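Local coordinates for protein cytochrome c-552 Ks_3358 (PDB 5MXZ) that binds heme c covalently and probably serves as a small electron carrier of the cytochrome c family in an anammox bacterium, at residues T15-D20 and E59-F64; E47-Q52 and P78-F83. The protein carries 1 engineered substitution. All blocks are in the same frame, centred on the assembly; numbering follows the deposited sequence.

Interaction 1 (T15-D20 and E59-F64); sequences TCHGVD and EMMMPF. With HEC (heme c), chain B; EDO (1,2-ethanediol), chain O; EDO (1,2-ethanediol), chain N.
H17 and M61 are the axial ligand pair of a class I c-type cytochrome, binding the heme iron from opposite faces of the porphyrin. H17 NE2 lies 2.1 Å from the iron and M61 SD 2.2 Å. Because NE2 points at the iron and SD stands across it, the sulfur lies at the edge of the imidazole, near its plane, with 4.2 Å between H17 NE2 and M61 SD. No hydrogen bond links the two loops; the metal does. M61 reaches it with CG anti to its backbone N (chi1 -175°) and CG-SD continuing the extension, before the bend at chi3 lays CE over the porphyrin. H17 closes the CXXCH heme-binding motif begun by C13, and C16 within it is tied to the vinyl-derived carbon of the heme by a thioether, C16 SG to CAC 1.8 Å. On the methionine side, M62 folds back at chi2 and chi3 until its SD is 3.6 Å from heme CMC. F64 turns a ring face to the heme substituent carbon CBB, 3.6 Å above the centre of the ring. The H17 ring also stacks with F35.

Interaction 2 (E47-Q52 and P78-F83); sequences ERIIEQ and PVVRGF. With ZN (zinc ion), chain E; ZN (zinc ion), chain H; HEC (heme c), chain B; EDO (1,2-ethanediol), chain N.
Van der Waals contact of I49 with V80 and R81 brings helix 46-55 against helix 77-80 and the turn after it. I49 and V80 are the residues whose CA atoms come nearest across the segments, 8.1 Å apart, and both point toward the opposing backbone. The methyl I49 CD1 is 4.0 Å from V80 CG1, and the same CD1 sits over the centre of one face of the R81 guanidinium, 3.6 Å from R81 CZ. An aliphatic tip thus covers the flat group while its polar atoms have other partners: R81 NH2 in a salt bridge with D46, R81 NH1 bonded to Q41. The bend of R81 at chi2 (-72°) brings the guanidinium to I49.

Polar bonds gather round the neighbouring residue, R48, whose side chain leaves the helix in another direction. Its NH1 gives a nearly straight bond to Q52 OE1 (2.8 Å, 174°), in the carbonyl plane and on a lone pair, and a second to heme propionate O2A at 2.9 Å. R48 NH2 completes a salt bridge with E51 OE2, at 3.0 Å on the anti side of the carboxylate. With all three partners near its plane, the guanidinium is held against rotation, and its charge would be expected to stabilise the propionate.

Metal bonds mark the outer side of the helix, where E47 and E51 each bind a zinc ion.

Backbone bonds close the turn after V80: F83 N to P78 O and G82 N to V79 O, with G82 at positive phi, a Schellman motif. The two segments line part of the heme pocket of a cytochrome c fold, R48 and Q52 by the propionates, I49 and V80 against methyls CMA and CMB.

Interactions 1 and 2 lie with centres about 12 Å apart, on opposite sides of the chain's centre, and share the one heme. Along the chain their segments alternate: the loop 15-20 comes first, then 47-52 on helix 46-55, then the loop 59-64, then 78-83 on helix 77-80 and the turn after it. Helix 46-55 therefore leads almost directly into the loop bearing the methionine ligand, and the two contacts touch where M61 CE packs against Q52 O at 3.3 Å. This interleaving illustrates how a small all-helical cytochrome wraps its cofactor: one contact supplies the iron ligands, the other lines part of the porphyrin edge and bonds a propionate.

Interaction 1 (T15-D20 and E59-F64)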
ATOM      1  N   THR A  15       7.631   5.917  -1.434  1.00 32.59           N
ATOM      2  CA  THR A  15       7.827   7.288  -0.955  0.50 32.10           C
ATOM      3  C   THR A  15       7.073   7.587   0.349  1.00 30.83           C
ATOM      4  O   THR A  15       7.488   8.447   1.114  1.00 30.90           O
ATOM      5  CB  THR A  15       7.559   8.362  -2.048  0.50 32.94           C
ATOM      6  OG1 THR A  15       7.991   9.644  -1.573  0.50 33.46           O
ATOM      7  CG2 THR A  15       6.077   8.437  -2.446  0.50 33.01           C
ATOM      8  N   CYS A  16       5.979   6.863   0.601  1.00 28.99           N
ATOM      9  CA  CYS A  16       5.217   7.017   1.841  1.00 28.48           C
ATOM     10  C   CYS A  16       5.271   5.779   2.741  1.00 28.91           C
ATOM     11  O   CYS A  16       5.370   5.911   3.963  1.00 29.28           O
ATOM     12  CB  CYS A  16       3.765   7.391   1.555  1.00 27.90           C
ATOM     13  SG  CYS A  16       3.535   9.003   0.753  1.00 27.64           S
ATOM     14  N   HIS A  17       5.185   4.597   2.130  1.00 29.20           N
ATOM     15  CA  HIS A  17       5.310   3.320   2.841  1.00 30.74           C
ATOM     16  C   HIS A  17       6.653   2.678   2.485  1.00 34.30           C
ATOM     17  O   HIS A  17       6.818   2.154   1.371  1.00 37.32           O
ATOM     18  CB  HIS A  17       4.191   2.358   2.437  1.00 28.16           C
ATOM     19  CG  HIS A  17       2.813   2.940   2.504  1.00 26.86           C
ATOM     20  ND1 HIS A  17       2.115   3.067   3.684  1.00 26.06           N
ATOM     21  CD2 HIS A  17       1.991   3.396   1.528  1.00 25.81           C
ATOM     22  CE1 HIS A  17       0.927   3.594   3.437  1.00 25.10           C
ATOM     23  NE2 HIS A  17       0.823   3.796   2.135  1.00 24.93           N
ATOM     24  N   GLY A  18       7.608   2.709   3.412  1.00 36.61           N
ATOM     25  CA  GLY A  18       8.937   2.116   3.184  1.00 38.31           C
ATOM     26  C   GLY A  18       8.896   0.605   2.996  1.00 41.77           C
ATOM     27  O   GLY A  18       7.945  -0.057   3.435  1.00 42.44           O
ATOM     28  N   VAL A  19       9.938   0.057   2.366  1.00 44.11           N
ATOM     29  CA  VAL A  19      10.022  -1.392   2.083  1.00 44.69           C
ATOM     30  C   VAL A  19      10.056  -2.283   3.328  1.00 45.47           C
ATOM     31  O   VAL A  19       9.619  -3.436   3.278  1.00 46.54           O
ATOM     32  CB  VAL A  19      11.182  -1.769   1.120  1.00 46.65           C
ATOM     33  CG1 VAL A  19      10.932  -1.189  -0.264  1.00 47.09           C
ATOM     34  CG2 VAL A  19      12.542  -1.336   1.660  1.00 47.66           C
ATOM     35  N   ASP A  20      10.562  -1.743   4.436  1.00 45.23           N
ATOM     36  CA  ASP A  20      10.695  -2.495   5.691  1.00 44.95           C
ATOM     37  C   ASP A  20       9.376  -2.703   6.460  1.00 45.65           C
ATOM     38  O   ASP A  20       9.364  -3.340   7.522  1.00 45.14           O
ATOM     39  CB  ASP A  20      11.778  -1.866   6.594  1.00 45.53           C
ATOM     40  CG  ASP A  20      11.515  -0.394   6.930  1.00 46.11           C
ATOM     41  OD1 ASP A  20      10.565   0.224   6.395  1.00 44.44           O
ATOM     42  OD2 ASP A  20      12.286   0.157   7.745  1.00 47.07           O
ATOM     43  N   GLU A  59      -6.729  13.964   1.181  1.00 31.42           N
ATOM     44  CA  GLU A  59      -5.670  14.684   1.915  1.00 31.96           C
ATOM     45  C   GLU A  59      -4.577  13.797   2.527  1.00 31.40           C
ATOM     46  O   GLU A  59      -3.689  14.298   3.226  1.00 31.57           O
ATOM     47  CB  GLU A  59      -6.254  15.632   2.994  1.00 34.56           C
ATOM     48  CG  GLU A  59      -7.377  16.571   2.556  1.00 37.27           C
ATOM     49  CD  GLU A  59      -7.139  17.236   1.211  1.00 40.80           C
ATOM     50  OE1 GLU A  59      -8.087  17.277   0.401  1.00 44.88           O
ATOM     51  OE2 GLU A  59      -6.013  17.709   0.949  1.00 40.95           O
ATOM     52  N   MET A  60      -4.630  12.495   2.253  1.00 28.88           N
ATOM     53  CA  MET A  60      -3.681  11.539   2.837  1.00 28.00           C
ATOM     54  C   MET A  60      -2.972  10.681   1.790  1.00 26.97           C
ATOM     55  O   MET A  60      -1.738  10.626   1.753  1.00 26.82           O
ATOM     56  CB  MET A  60      -4.384  10.653   3.870  1.00 27.67           C
ATOM     57  CG  MET A  60      -4.957  11.398   5.069  1.00 28.11           C
ATOM     58  SD  MET A  60      -5.369  10.268   6.401  1.00 29.34           S
ATOM     59  CE  MET A  60      -6.466  11.285   7.380  1.00 28.68           C
ATOM     60  N   MET A  61      -3.765  10.019   0.949  1.00 25.85           N
ATOM     61  CA  MET A  61      -3.255   9.115  -0.075  1.00 25.37           C
ATOM     62  C   MET A  61      -4.055   9.320  -1.358  1.00 25.10           C
ATOM     63  O   MET A  61      -5.292   9.309  -1.328  1.00 25.34           O
ATOM     64  CB  MET A  61      -3.367   7.656   0.413  1.00 24.54           C
ATOM     65  CG  MET A  61      -2.766   6.614  -0.523  1.00 23.57           C
ATOM     66  SD  MET A  61      -2.766   4.945   0.176  1.00 23.52           S
ATOM     67  CE  MET A  61      -3.096   4.029  -1.327  1.00 22.84           C
ATOM     68  N   MET A  62      -3.347   9.519  -2.471  1.00 26.50           N
ATOM     69  CA  MET A  62      -3.982   9.646  -3.789  1.00 28.66           C
ATOM     70  C   MET A  62      -4.636   8.320  -4.216  1.00 27.72           C
ATOM     71  O   MET A  62      -4.186   7.248  -3.785  1.00 27.56           O
ATOM     72  CB  MET A  62      -2.986  10.163  -4.856  1.00 30.46           C
ATOM     73  CG  MET A  62      -1.797   9.253  -5.177  1.00 31.75           C
ATOM     74  SD  MET A  62      -0.517   9.222  -3.897  1.00 36.54           S
ATOM     75  CE  MET A  62       0.347  10.763  -4.206  1.00 34.81           C
ATOM     76  N   PRO A  63      -5.716   8.387  -5.031  1.00 27.75           N
ATOM     77  CA  PRO A  63      -6.243   7.159  -5.638  1.00 27.90           C
ATOM     78  C   PRO A  63      -5.298   6.647  -6.730  1.00 27.50           C
ATOM     79  O   PRO A  63      -4.656   7.449  -7.419  1.00 26.57           O
ATOM     80  CB  PRO A  63      -7.588   7.593  -6.248  1.00 27.98           C
ATOM     81  CG  PRO A  63      -7.807   9.018  -5.846  1.00 28.73           C
ATOM     82  CD  PRO A  63      -6.483   9.580  -5.445  1.00 28.02           C
ATOM     83  N   PHE A  64      -5.201   5.326  -6.870  1.00 26.36           N
ATOM     84  CA  PHE A  64      -4.359   4.731  -7.911  1.00 27.07           C
ATOM     85  C   PHE A  64      -5.133   4.029  -9.025  1.00 27.66           C
ATOM     86  O   PHE A  64      -4.517   3.488  -9.952  1.00 28.07           O
ATOM     87  CB  PHE A  64      -3.310   3.792  -7.296  1.00 25.95           C
ATOM     88  CG  PHE A  64      -2.186   4.515  -6.604  1.00 25.51           C
ATOM     89  CD1 PHE A  64      -2.314   4.933  -5.281  1.00 25.35           C
ATOM     90  CD2 PHE A  64      -0.999   4.788  -7.282  1.00 25.37           C
ATOM     91  CE1 PHE A  64      -1.275   5.607  -4.644  1.00 25.30           C
ATOM     92  CE2 PHE A  64       0.043   5.466  -6.653  1.00 26.33           C
ATOM     93  CZ  PHE A  64      -0.098   5.876  -5.330  1.00 25.21           C
TER
HETATM   94 FE   HEC B 200      -0.919   4.335   1.104  1.00 23.46          FE
HETATM   95  CHA HEC B 200      -3.026   4.035   3.806  1.00 23.76           C
HETATM   96  CHB HEC B 200      -1.160   0.960   0.498  1.00 23.25           C
HETATM   97  CHC HEC B 200       0.701   4.804  -1.905  1.00 23.15           C
HETATM   98  CHD HEC B 200      -0.013   7.468   2.129  1.00 23.22           C
HETATM   99  NA  HEC B 200      -1.956   2.757   1.996  1.00 23.03           N
HETATM  100  C1A HEC B 200      -2.695   2.787   3.114  1.00 24.33           C
HETATM  101  C2A HEC B 200      -3.273   1.493   3.530  1.00 23.66           C
HETATM  102  C3A HEC B 200      -2.726   0.559   2.539  1.00 23.26           C
HETATM  103  C4A HEC B 200      -1.925   1.455   1.661  1.00 23.50           C
HETATM  104  CMA HEC B 200      -2.946  -0.933   2.440  1.00 23.08           C
HETATM  105  CAA HEC B 200      -4.144   1.248   4.734  1.00 24.48           C
HETATM  106  CBA HEC B 200      -5.594   0.908   4.519  1.00 25.28           C
HETATM  107  CGA HEC B 200      -6.141   0.489   5.870  1.00 25.88           C
HETATM  108  O1A HEC B 200      -5.423   0.528   6.894  1.00 25.55           O
HETATM  109  O2A HEC B 200      -7.317   0.109   5.917  1.00 27.66           O
HETATM  110  NB  HEC B 200      -0.344   3.085  -0.471  1.00 23.41           N
HETATM  111  C1B HEC B 200      -0.492   1.739  -0.552  1.00 23.34           C
HETATM  112  C2B HEC B 200       0.034   1.100  -1.792  1.00 24.09           C
HETATM  113  C3B HEC B 200       0.574   2.279  -2.482  1.00 24.05           C
HETATM  114  C4B HEC B 200       0.314   3.423  -1.592  1.00 23.65           C
HETATM  115  CMB HEC B 200       0.027  -0.351  -2.196  1.00 24.59           C
HETATM  116  CAB HEC B 200       1.225   2.339  -3.800  1.00 25.50           C
HETATM  117  CBB HEC B 200       0.337   2.050  -4.991  1.00 25.11           C
HETATM  118  NC  HEC B 200       0.157   5.898   0.229  1.00 22.98           N
HETATM  119  C1C HEC B 200       0.802   5.918  -0.955  1.00 23.48           C
HETATM  120  C2C HEC B 200       1.539   7.178  -1.266  1.00 23.16           C
HETATM  121  C3C HEC B 200       1.293   7.957  -0.044  1.00 23.52           C
HETATM  122  C4C HEC B 200       0.469   7.073   0.806  1.00 23.85           C
HETATM  123  CMC HEC B 200       2.327   7.532  -2.503  1.00 23.68           C
HETATM  124  CAC HEC B 200       1.807   9.320   0.296  1.00 24.42           C
HETATM  125  CBC HEC B 200       1.429  10.487  -0.582  1.00 24.97           C
HETATM  126  ND  HEC B 200      -1.465   5.562   2.692  1.00 23.83           N
HETATM  127  C1D HEC B 200      -1.014   6.800   2.970  1.00 24.05           C
HETATM  128  C2D HEC B 200      -1.599   7.430   4.173  1.00 23.87           C
HETATM  129  C3D HEC B 200      -2.500   6.387   4.680  1.00 23.76           C
HETATM  130  C4D HEC B 200      -2.315   5.303   3.693  1.00 23.82           C
HETATM  131  CMD HEC B 200      -1.324   8.793   4.752  1.00 23.29           C
HETATM  132  CAD HEC B 200      -3.424   6.406   5.866  1.00 23.92           C
HETATM  133  CBD HEC B 200      -4.812   6.694   5.269  1.00 24.50           C
HETATM  134  CGD HEC B 200      -5.898   5.697   5.644  1.00 25.64           C
HETATM  135  O1D HEC B 200      -7.087   5.979   5.357  1.00 25.98           O
HETATM  136  O2D HEC B 200      -5.616   4.622   6.225  1.00 24.97           O
HETATM  137  C1  EDO O 213      11.769   4.389   7.189  1.00 61.58           C
HETATM  138  O1  EDO O 213      10.889   3.457   6.548  1.00 60.50           O
HETATM  139  C2  EDO O 213      12.902   3.635   7.876  1.00 61.27           C
HETATM  140  O2  EDO O 213      12.348   2.629   8.734  1.00 61.44           O
HETATM  141  C1  EDO N 212       6.402  -4.644   3.625  1.00 48.49           C
HETATM  142  O1  EDO N 212       5.086  -4.750   4.181  1.00 48.42           O
HETATM  143  C2  EDO N 212       6.368  -3.720   2.412  1.00 48.84           C
HETATM  144  O2  EDO N 212       5.855  -2.445   2.809  1.00 49.87           O

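Interaction 2 (E47-Q52 and P78-F83)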
ATOM      1  N   GLU A  47      -9.616  -7.032   0.306  1.00 27.32           N
ATOM      2  CA  GLU A  47     -10.537  -6.070  -0.282  1.00 28.04           C
ATOM      3  C   GLU A  47     -10.306  -4.648   0.232  1.00 26.13           C
ATOM      4  O   GLU A  47     -10.323  -3.707  -0.560  1.00 23.73           O
ATOM      5  CB  GLU A  47     -11.969  -6.505  -0.012  1.00 32.04           C
ATOM      6  CG  GLU A  47     -13.026  -5.553  -0.536  1.00 36.93           C
ATOM      7  CD  GLU A  47     -14.381  -5.811   0.078  1.00 40.93           C
ATOM      8  OE1 GLU A  47     -15.134  -4.835   0.310  1.00 44.28           O
ATOM      9  OE2 GLU A  47     -14.703  -6.994   0.322  1.00 41.87           O
ATOM     10  N   ARG A  48     -10.097  -4.507   1.545  1.00 24.38           N
ATOM     11  CA  ARG A  48      -9.769  -3.213   2.165  1.00 24.66           C
ATOM     12  C   ARG A  48      -8.476  -2.638   1.584  1.00 23.48           C
ATOM     13  O   ARG A  48      -8.421  -1.448   1.252  1.00 23.80           O
ATOM     14  CB  ARG A  48      -9.694  -3.337   3.703  1.00 24.57           C
ATOM     15  CG  ARG A  48      -9.212  -2.102   4.467  1.00 24.92           C
ATOM     16  CD  ARG A  48     -10.294  -1.037   4.697  1.00 25.49           C
ATOM     17  NE  ARG A  48     -10.607  -0.253   3.498  1.00 26.58           N
ATOM     18  CZ  ARG A  48      -9.920   0.806   3.055  1.00 26.67           C
ATOM     19  NH1 ARG A  48      -8.841   1.250   3.690  1.00 26.65           N
ATOM     20  NH2 ARG A  48     -10.307   1.419   1.949  1.00 26.56           N
ATOM     21  N   ILE A  49      -7.459  -3.489   1.449  1.00 22.98           N
ATOM     22  CA  ILE A  49      -6.182  -3.112   0.835  1.00 22.98           C
ATOM     23  C   ILE A  49      -6.395  -2.634  -0.614  1.00 22.93           C
ATOM     24  O   ILE A  49      -5.926  -1.551  -0.981  1.00 21.72           O
ATOM     25  CB  ILE A  49      -5.126  -4.254   0.932  1.00 22.84           C
ATOM     26  CG1 ILE A  49      -4.745  -4.518   2.407  1.00 23.20           C
ATOM     27  CG2 ILE A  49      -3.879  -3.931   0.106  1.00 22.77           C
ATOM     28  CD1 ILE A  49      -4.056  -5.848   2.679  1.00 23.12           C
ATOM     29  N   ILE A  50      -7.132  -3.424  -1.396  1.00 22.97           N
ATOM     30  CA  ILE A  50      -7.444  -3.111  -2.801  1.00 23.90           C
ATOM     31  C   ILE A  50      -8.224  -1.795  -2.917  1.00 24.11           C
ATOM     32  O   ILE A  50      -7.860  -0.929  -3.727  1.00 24.16           O
ATOM     33  CB  ILE A  50      -8.160  -4.301  -3.511  1.00 24.87           C
ATOM     34  CG1 ILE A  50      -7.174  -5.464  -3.700  1.00 25.91           C
ATOM     35  CG2 ILE A  50      -8.737  -3.890  -4.868  1.00 24.72           C
ATOM     36  CD1 ILE A  50      -7.813  -6.842  -3.761  1.00 27.73           C
ATOM     37  N   GLU A  51      -9.261  -1.637  -2.092  1.00 23.84           N
ATOM     38  CA  GLU A  51     -10.055  -0.403  -2.083  1.00 24.89           C
ATOM     39  C   GLU A  51      -9.186   0.816  -1.767  1.00 24.19           C
ATOM     40  O   GLU A  51      -9.315   1.854  -2.425  1.00 23.53           O
ATOM     41  CB  GLU A  51     -11.236  -0.483  -1.110  1.00 26.51           C
ATOM     42  CG  GLU A  51     -12.212   0.678  -1.286  1.00 28.76           C
ATOM     43  CD  GLU A  51     -13.320   0.733  -0.251  1.00 30.56           C
ATOM     44  OE1 GLU A  51     -14.486   0.938  -0.654  1.00 31.46           O
ATOM     45  OE2 GLU A  51     -13.033   0.605   0.959  1.00 31.54           O
ATOM     46  N   GLN A  52      -8.296   0.665  -0.785  1.00 23.47           N
ATOM     47  CA  GLN A  52      -7.389   1.744  -0.390  1.00 23.70           C
ATOM     48  C   GLN A  52      -6.467   2.176  -1.525  1.00 23.85           C
ATOM     49  O   GLN A  52      -6.303   3.375  -1.748  1.00 25.02           O
ATOM     50  CB  GLN A  52      -6.588   1.376   0.856  1.00 23.67           C
ATOM     51  CG  GLN A  52      -5.715   2.520   1.371  1.00 23.33           C
ATOM     52  CD  GLN A  52      -6.516   3.689   1.920  1.00 23.77           C
ATOM     53  OE1 GLN A  52      -7.566   3.503   2.552  1.00 24.71           O
ATOM     54  NE2 GLN A  52      -6.027   4.903   1.681  1.00 23.09           N
ATOM     55  N   PRO A  78       0.259  -9.037  -1.949  1.00 26.98           N
ATOM     56  CA  PRO A  78       1.312  -9.800  -1.242  1.00 27.63           C
ATOM     57  C   PRO A  78       2.554  -8.986  -0.852  1.00 28.18           C
ATOM     58  O   PRO A  78       3.333  -9.433  -0.003  1.00 28.23           O
ATOM     59  CB  PRO A  78       1.680 -10.919  -2.227  1.00 28.44           C
ATOM     60  CG  PRO A  78       1.190 -10.466  -3.550  1.00 28.42           C
ATOM     61  CD  PRO A  78      -0.010  -9.612  -3.286  1.00 27.66           C
ATOM     62  N   VAL A  79       2.735  -7.814  -1.466  1.00 27.59           N
ATOM     63  CA  VAL A  79       3.791  -6.884  -1.055  1.00 27.97           C
ATOM     64  C   VAL A  79       3.423  -6.230   0.289  1.00 27.48           C
ATOM     65  O   VAL A  79       4.222  -6.248   1.231  1.00 27.21           O
ATOM     66  CB  VAL A  79       4.106  -5.830  -2.146  1.00 28.30           C
ATOM     67  CG1 VAL A  79       5.206  -4.887  -1.677  1.00 28.93           C
ATOM     68  CG2 VAL A  79       4.520  -6.507  -3.450  1.00 29.45           C
ATOM     69  N   VAL A  80       2.210  -5.677   0.365  1.00 27.18           N
ATOM     70  CA  VAL A  80       1.656  -5.082   1.591  1.00 27.16           C
ATOM     71  C   VAL A  80       1.667  -6.101   2.744  1.00 27.55           C
ATOM     72  O   VAL A  80       2.005  -5.761   3.891  1.00 26.90           O
ATOM     73  CB  VAL A  80       0.229  -4.513   1.348  1.00 26.19           C
ATOM     74  CG1 VAL A  80      -0.469  -4.147   2.652  1.00 24.77           C
ATOM     75  CG2 VAL A  80       0.279  -3.298   0.423  1.00 26.77           C
ATOM     76  N   ARG A  81       1.330  -7.344   2.407  1.00 28.26           N
ATOM     77  CA  ARG A  81       1.326  -8.475   3.340  1.00 29.34           C
ATOM     78  C   ARG A  81       2.717  -8.877   3.852  1.00 31.34           C
ATOM     79  O   ARG A  81       2.828  -9.536   4.893  1.00 29.42           O
ATOM     80  CB  ARG A  81       0.661  -9.690   2.688  1.00 29.43           C
ATOM     81  CG  ARG A  81      -0.830  -9.560   2.407  1.00 29.38           C
ATOM     82  CD  ARG A  81      -1.636  -9.622   3.684  1.00 28.91           C
ATOM     83  NE  ARG A  81      -3.077  -9.573   3.453  1.00 27.69           N
ATOM     84  CZ  ARG A  81      -3.965  -9.104   4.325  1.00 26.74           C
ATOM     85  NH1 ARG A  81      -3.575  -8.620   5.500  1.00 26.46           N
ATOM     86  NH2 ARG A  81      -5.257  -9.120   4.023  1.00 25.80           N
ATOM     87  N   GLY A  82       3.759  -8.499   3.113  1.00 32.70           N
ATOM     88  CA  GLY A  82       5.145  -8.722   3.525  1.00 35.79           C
ATOM     89  C   GLY A  82       5.794  -9.959   2.928  1.00 38.92           C
ATOM     90  O   GLY A  82       6.836 -10.402   3.416  1.00 39.64           O
ATOM     91  N   PHE A  83       5.189 -10.500   1.867  1.00 39.95           N
ATOM     92  CA  PHE A  83       5.643 -11.747   1.230  1.00 42.23           C
ATOM     93  C   PHE A  83       6.522 -11.526  -0.011  1.00 44.65           C
ATOM     94  O   PHE A  83       7.260 -12.435  -0.412  1.00 44.66           O
ATOM     95  CB  PHE A  83       4.451 -12.646   0.840  1.00 41.60           C
ATOM     96  CG  PHE A  83       3.456 -12.905   1.950  1.00 41.65           C
ATOM     97  CD1 PHE A  83       3.870 -13.181   3.265  1.00 41.98           C
ATOM     98  CD2 PHE A  83       2.085 -12.927   1.664  1.00 41.52           C
ATOM     99  CE1 PHE A  83       2.934 -13.436   4.269  1.00 42.35           C
ATOM    100  CE2 PHE A  83       1.149 -13.185   2.666  1.00 41.31           C
ATOM    101  CZ  PHE A  83       1.573 -13.437   3.966  1.00 40.87           C
TER
HETATM  102 ZN    ZN E 203     -16.790  -6.949   0.292  1.00 49.31          ZN
HETATM  103 ZN    ZN H 206     -15.208   0.640   2.282  1.00 97.49          ZN
HETATM  104 FE   HEC B 200      -0.919   4.335   1.104  1.00 23.46          FE
HETATM  105  CHA HEC B 200      -3.026   4.035   3.806  1.00 23.76           C
HETATM  106  CHB HEC B 200      -1.160   0.960   0.498  1.00 23.25           C
HETATM  107  CHC HEC B 200       0.701   4.804  -1.905  1.00 23.15           C
HETATM  108  CHD HEC B 200      -0.013   7.468   2.129  1.00 23.22           C
HETATM  109  NA  HEC B 200      -1.956   2.757   1.996  1.00 23.03           N
HETATM  110  C1A HEC B 200      -2.695   2.787   3.114  1.00 24.33           C
HETATM  111  C2A HEC B 200      -3.273   1.493   3.530  1.00 23.66           C
HETATM  112  C3A HEC B 200      -2.726   0.559   2.539  1.00 23.26           C
HETATM  113  C4A HEC B 200      -1.925   1.455   1.661  1.00 23.50           C
HETATM  114  CMA HEC B 200      -2.946  -0.933   2.440  1.00 23.08           C
HETATM  115  CAA HEC B 200      -4.144   1.248   4.734  1.00 24.48           C
HETATM  116  CBA HEC B 200      -5.594   0.908   4.519  1.00 25.28           C
HETATM  117  CGA HEC B 200      -6.141   0.489   5.870  1.00 25.88           C
HETATM  118  O1A HEC B 200      -5.423   0.528   6.894  1.00 25.55           O
HETATM  119  O2A HEC B 200      -7.317   0.109   5.917  1.00 27.66           O
HETATM  120  NB  HEC B 200      -0.344   3.085  -0.471  1.00 23.41           N
HETATM  121  C1B HEC B 200      -0.492   1.739  -0.552  1.00 23.34           C
HETATM  122  C2B HEC B 200       0.034   1.100  -1.792  1.00 24.09           C
HETATM  123  C3B HEC B 200       0.574   2.279  -2.482  1.00 24.05           C
HETATM  124  C4B HEC B 200       0.314   3.423  -1.592  1.00 23.65           C
HETATM  125  CMB HEC B 200       0.027  -0.351  -2.196  1.00 24.59           C
HETATM  126  CAB HEC B 200       1.225   2.339  -3.800  1.00 25.50           C
HETATM  127  CBB HEC B 200       0.337   2.050  -4.991  1.00 25.11           C
HETATM  128  NC  HEC B 200       0.157   5.898   0.229  1.00 22.98           N
HETATM  129  C1C HEC B 200       0.802   5.918  -0.955  1.00 23.48           C
HETATM  130  C2C HEC B 200       1.539   7.178  -1.266  1.00 23.16           C
HETATM  131  C3C HEC B 200       1.293   7.957  -0.044  1.00 23.52           C
HETATM  132  C4C HEC B 200       0.469   7.073   0.806  1.00 23.85           C
HETATM  133  CMC HEC B 200       2.327   7.532  -2.503  1.00 23.68           C
HETATM  134  CAC HEC B 200       1.807   9.320   0.296  1.00 24.42           C
HETATM  135  CBC HEC B 200       1.429  10.487  -0.582  1.00 24.97           C
HETATM  136  ND  HEC B 200      -1.465   5.562   2.692  1.00 23.83           N
HETATM  137  C1D HEC B 200      -1.014   6.800   2.970  1.00 24.05           C
HETATM  138  C2D HEC B 200      -1.599   7.430   4.173  1.00 23.87           C
HETATM  139  C3D HEC B 200      -2.500   6.387   4.680  1.00 23.76           C
HETATM  140  C4D HEC B 200      -2.315   5.303   3.693  1.00 23.82           C
HETATM  141  CMD HEC B 200      -1.324   8.793   4.752  1.00 23.29           C
HETATM  142  CAD HEC B 200      -3.424   6.406   5.866  1.00 23.92           C
HETATM  143  CBD HEC B 200      -4.812   6.694   5.269  1.00 24.50           C
HETATM  144  CGD HEC B 200      -5.898   5.697   5.644  1.00 25.64           C
HETATM  145  O1D HEC B 200      -7.087   5.979   5.357  1.00 25.98           O
HETATM  146  O2D HEC B 200      -5.616   4.622   6.225  1.00 24.97           O
HETATM  147  C1  EDO N 212       6.402  -4.644   3.625  1.00 48.49           C
HETATM  148  O1  EDO N 212       5.086  -4.750   4.181  1.00 48.42           O
HETATM  149  C2  EDO N 212       6.368  -3.720   2.412  1.00 48.84           C
HETATM  150  O2  EDO N 212       5.855  -2.445   2.809  1.00 49.87           O